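PDB 5GT5: pectate lyase from Paenibacillus sp. 0602, which cleaves polygalacturonate by elimination and probably also acts on methylated pectins, in an endo mode and with calcium as cofactor. Local coordinates for residues V29-Y34 / S47-V52. The protein carries 1 engineered substitution. Numbering follows the deposited sequence.
Sequences VYKKVY and SGVKVV
Val29 O is gripped by two successive amides of the 47-52 segment: Val51 N reaches it at 3.0 Å, nearly along the C=O axis, while Lys50 N, at 2.9 Å, comes in on a lone pair in the carbonyl plane. Both N-H groups can converge on one oxygen because the chain is still turning at Lys50 before it straightens into strand 51-54. Lys31 N then bonds to Val51 O at 2.9 Å, so the backbone bonds of Val51 point to the residues before and after Tyr30, the register of a parallel pair. Strands 30-33 and 51-54 pair in this way at one end of the parallel beta-helix of this lyase family, with helix 36-43 in the connection between them. Val51 CG1 sits over one face of the Tyr30 ring, displaced toward the rim near CD2 and CE2, 3.9 Å from the centroid and 19° off the normal, a CH-pi contact. Tyr30 CG lies anti to the backbone N (chi1 -170°), on the side of the sheet where Val51 stands; Tyr30 OH is hydrogen-bonded to Glu53 OE1. On the face that carries Lys31 and Val52, Val33 CG2 meets Val52 CG1 at 3.6 Å, compact branched side chains that pack against helix 36-43. Lys31 lays its CG on Val49 CG2, 3.6 Å away; the chain bends at chi2 (-60°), then runs extended, and NZ is hydrogen-bonded to Thr27 O, pairing an apolar stem with a polar end.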
ATOM      1  N   VAL A  29      19.274   8.204  11.591  1.00 10.40           N
ATOM      2  CA  VAL A  29      17.918   7.717  11.323  1.00 10.29           C
ATOM      3  C   VAL A  29      17.229   7.115  12.545  1.00  9.76           C
ATOM      4  O   VAL A  29      16.053   6.766  12.460  1.00  7.76           O
ATOM      5  CB  VAL A  29      17.896   6.705  10.124  1.00 13.92           C
ATOM      6  CG1 VAL A  29      18.175   7.419   8.789  1.00 13.37           C
ATOM      7  CG2 VAL A  29      18.876   5.564  10.334  1.00 14.21           C
ATOM      8  N   TYR A  30      17.931   6.978  13.662  1.00 10.43           N
ATOM      9  CA  TYR A  30      17.357   6.490  14.921  1.00  9.73           C
ATOM     10  C   TYR A  30      17.450   7.631  15.909  1.00  7.91           C
ATOM     11  O   TYR A  30      18.584   8.018  16.297  1.00 11.14           O
ATOM     12  CB  TYR A  30      18.171   5.292  15.417  1.00 11.25           C
ATOM     13  CG  TYR A  30      17.602   4.510  16.585  1.00  8.07           C
ATOM     14  CD1 TYR A  30      17.404   5.105  17.835  1.00  9.36           C
ATOM     15  CD2 TYR A  30      17.347   3.153  16.451  1.00  7.72           C
ATOM     16  CE1 TYR A  30      16.904   4.365  18.895  1.00  8.44           C
ATOM     17  CE2 TYR A  30      16.840   2.395  17.531  1.00  9.42           C
ATOM     18  CZ  TYR A  30      16.649   3.015  18.746  1.00 10.33           C
ATOM     19  OH  TYR A  30      16.158   2.282  19.795  1.00 10.72           O
ATOM     20  N   LYS A  31      16.310   8.197  16.301  1.00  9.19           N
ATOM     21  CA  LYS A  31      16.280   9.348  17.183  1.00  7.32           C
ATOM     22  C   LYS A  31      15.726   9.003  18.547  1.00  7.79           C
ATOM     23  O   LYS A  31      14.595   8.510  18.658  1.00  9.97           O
ATOM     24  CB  LYS A  31      15.464  10.495  16.590  1.00  9.68           C
ATOM     25  CG  LYS A  31      15.950  10.987  15.239  1.00  9.84           C
ATOM     26  CD  LYS A  31      17.391  11.507  15.298  1.00 12.32           C
ATOM     27  CE  LYS A  31      17.731  12.118  13.962  1.00 12.75           C
ATOM     28  NZ  LYS A  31      19.160  12.570  13.982  1.00 16.92           N
ATOM     29  N   LYS A  32      16.503   9.274  19.585  1.00  7.84           N
ATOM     30  CA  LYS A  32      16.066   9.121  20.967  1.00  7.74           C
ATOM     31  C   LYS A  32      15.437  10.413  21.411  1.00 10.32           C
ATOM     32  O   LYS A  32      16.032  11.491  21.341  1.00 11.76           O
ATOM     33  CB  LYS A  32      17.267   8.744  21.854  1.00  8.13           C
ATOM     34  CG  LYS A  32      17.747   7.318  21.579  1.00  8.51           C
ATOM     35  CD  LYS A  32      18.903   6.900  22.476  1.00 11.14           C
ATOM     36  CE  LYS A  32      19.335   5.502  22.141  1.00 13.33           C
ATOM     37  NZ  LYS A  32      20.462   5.080  23.049  1.00 13.87           N
ATOM     38  N   VAL A  33      14.193  10.304  21.852  1.00  8.21           N
ATOM     39  CA  VAL A  33      13.391  11.479  22.145  1.00  7.20           C
ATOM     40  C   VAL A  33      13.157  11.620  23.649  1.00  8.57           C
ATOM     41  O   VAL A  33      12.540  10.742  24.292  1.00  8.62           O
ATOM     42  CB  VAL A  33      12.054  11.389  21.366  1.00  9.12           C
ATOM     43  CG1 VAL A  33      11.029  12.366  21.913  1.00 10.81           C
ATOM     44  CG2 VAL A  33      12.300  11.624  19.870  1.00 10.06           C
ATOM     45  N   TYR A  34      13.641  12.733  24.204  1.00 10.19           N
ATOM     46  CA  TYR A  34      13.538  12.979  25.644  1.00  8.94           C
ATOM     47  C   TYR A  34      12.555  14.071  25.974  1.00  9.06           C
ATOM     48  O   TYR A  34      12.121  14.195  27.122  1.00 10.08           O
ATOM     49  CB  TYR A  34      14.911  13.362  26.209  1.00  9.85           C
ATOM     50  CG  TYR A  34      15.962  12.299  26.003  1.00  8.30           C
ATOM     51  CD1 TYR A  34      16.761  12.272  24.849  1.00 11.37           C
ATOM     52  CD2 TYR A  34      16.177  11.321  26.964  1.00  7.54           C
ATOM     53  CE1 TYR A  34      17.738  11.271  24.668  1.00 10.00           C
ATOM     54  CE2 TYR A  34      17.126  10.326  26.776  1.00 10.78           C
ATOM     55  CZ  TYR A  34      17.901  10.309  25.637  1.00  9.44           C
ATOM     56  OH  TYR A  34      18.850   9.329  25.459  1.00 12.23           O
ATOM     57  N   SER A  47      12.004  14.379   7.374  1.00  9.88           N
ATOM     58  CA  SER A  47      13.181  14.261   8.219  1.00  9.72           C
ATOM     59  C   SER A  47      14.007  13.034   7.840  1.00  9.45           C
ATOM     60  O   SER A  47      15.219  12.972   8.157  1.00 14.82           O
ATOM     61  CB  SER A  47      12.767  14.142   9.684  1.00 10.01           C
ATOM     62  OG  SER A  47      12.223  12.854   9.941  1.00  8.63           O
ATOM     63  N   GLY A  48      13.348  12.036   7.250  1.00 13.48           N
ATOM     64  CA  GLY A  48      14.007  10.776   6.897  1.00 13.19           C
ATOM     65  C   GLY A  48      14.247   9.822   8.053  1.00 13.79           C
ATOM     66  O   GLY A  48      14.856   8.744   7.895  1.00 12.13           O
ATOM     67  N   VAL A  49      13.758  10.201   9.228  1.00  9.94           N
ATOM     68  CA  VAL A  49      13.980   9.378  10.410  1.00 10.92           C
ATOM     69  C   VAL A  49      13.206   8.082  10.275  1.00  8.93           C
ATOM     70  O   VAL A  49      12.057   8.101   9.809  1.00 10.53           O
ATOM     71  CB  VAL A  49      13.576  10.155  11.668  1.00  7.70           C
ATOM     72  CG1 VAL A  49      13.495   9.256  12.894  1.00  8.15           C
ATOM     73  CG2 VAL A  49      14.558  11.269  11.904  1.00  9.28           C
ATOM     74  N   LYS A  50      13.834   6.964  10.634  1.00  8.74           N
ATOM     75  CA  LYS A  50      13.255   5.630  10.534  1.00  8.83           C
ATOM     76  C   LYS A  50      12.741   5.088  11.852  1.00  7.73           C
ATOM     77  O   LYS A  50      11.702   4.415  11.850  1.00  6.95           O
ATOM     78  CB  LYS A  50      14.309   4.668   9.969  1.00 10.08           C
ATOM     79  CG  LYS A  50      14.747   4.998   8.545  1.00  8.35           C
ATOM     80  CD  LYS A  50      13.621   4.509   7.622  1.00 15.85           C
ATOM     81  CE  LYS A  50      13.477   5.257   6.342  1.00 18.53           C
ATOM     82  NZ  LYS A  50      12.287   4.656   5.621  1.00 19.60           N
ATOM     83  N   VAL A  51      13.445   5.343  12.956  1.00  7.84           N
ATOM     84  CA  VAL A  51      13.024   4.871  14.273  1.00  5.63           C
ATOM     85  C   VAL A  51      13.054   6.033  15.224  1.00  6.36           C
ATOM     86  O   VAL A  51      14.060   6.760  15.301  1.00  7.80           O
ATOM     87  CB  VAL A  51      13.923   3.738  14.792  1.00  9.46           C
ATOM     88  CG1 VAL A  51      13.553   3.370  16.222  1.00  8.78           C
ATOM     89  CG2 VAL A  51      13.863   2.519  13.864  1.00 11.95           C
ATOM     90  N   VAL A  52      11.949   6.208  15.947  1.00  7.82           N
ATOM     91  CA  VAL A  52      11.850   7.152  17.049  1.00  7.29           C
ATOM     92  C   VAL A  52      11.681   6.353  18.352  1.00  7.27           C
ATOM     93  O   VAL A  52      10.666   5.639  18.515  1.00  7.07           O
ATOM     94  CB  VAL A  52      10.660   8.133  16.849  1.00 10.17           C
ATOM     95  CG1 VAL A  52      10.512   9.016  18.101  1.00 11.06           C
ATOM     96  CG2 VAL A  52      10.864   8.988  15.581  1.00 10.44           C
TER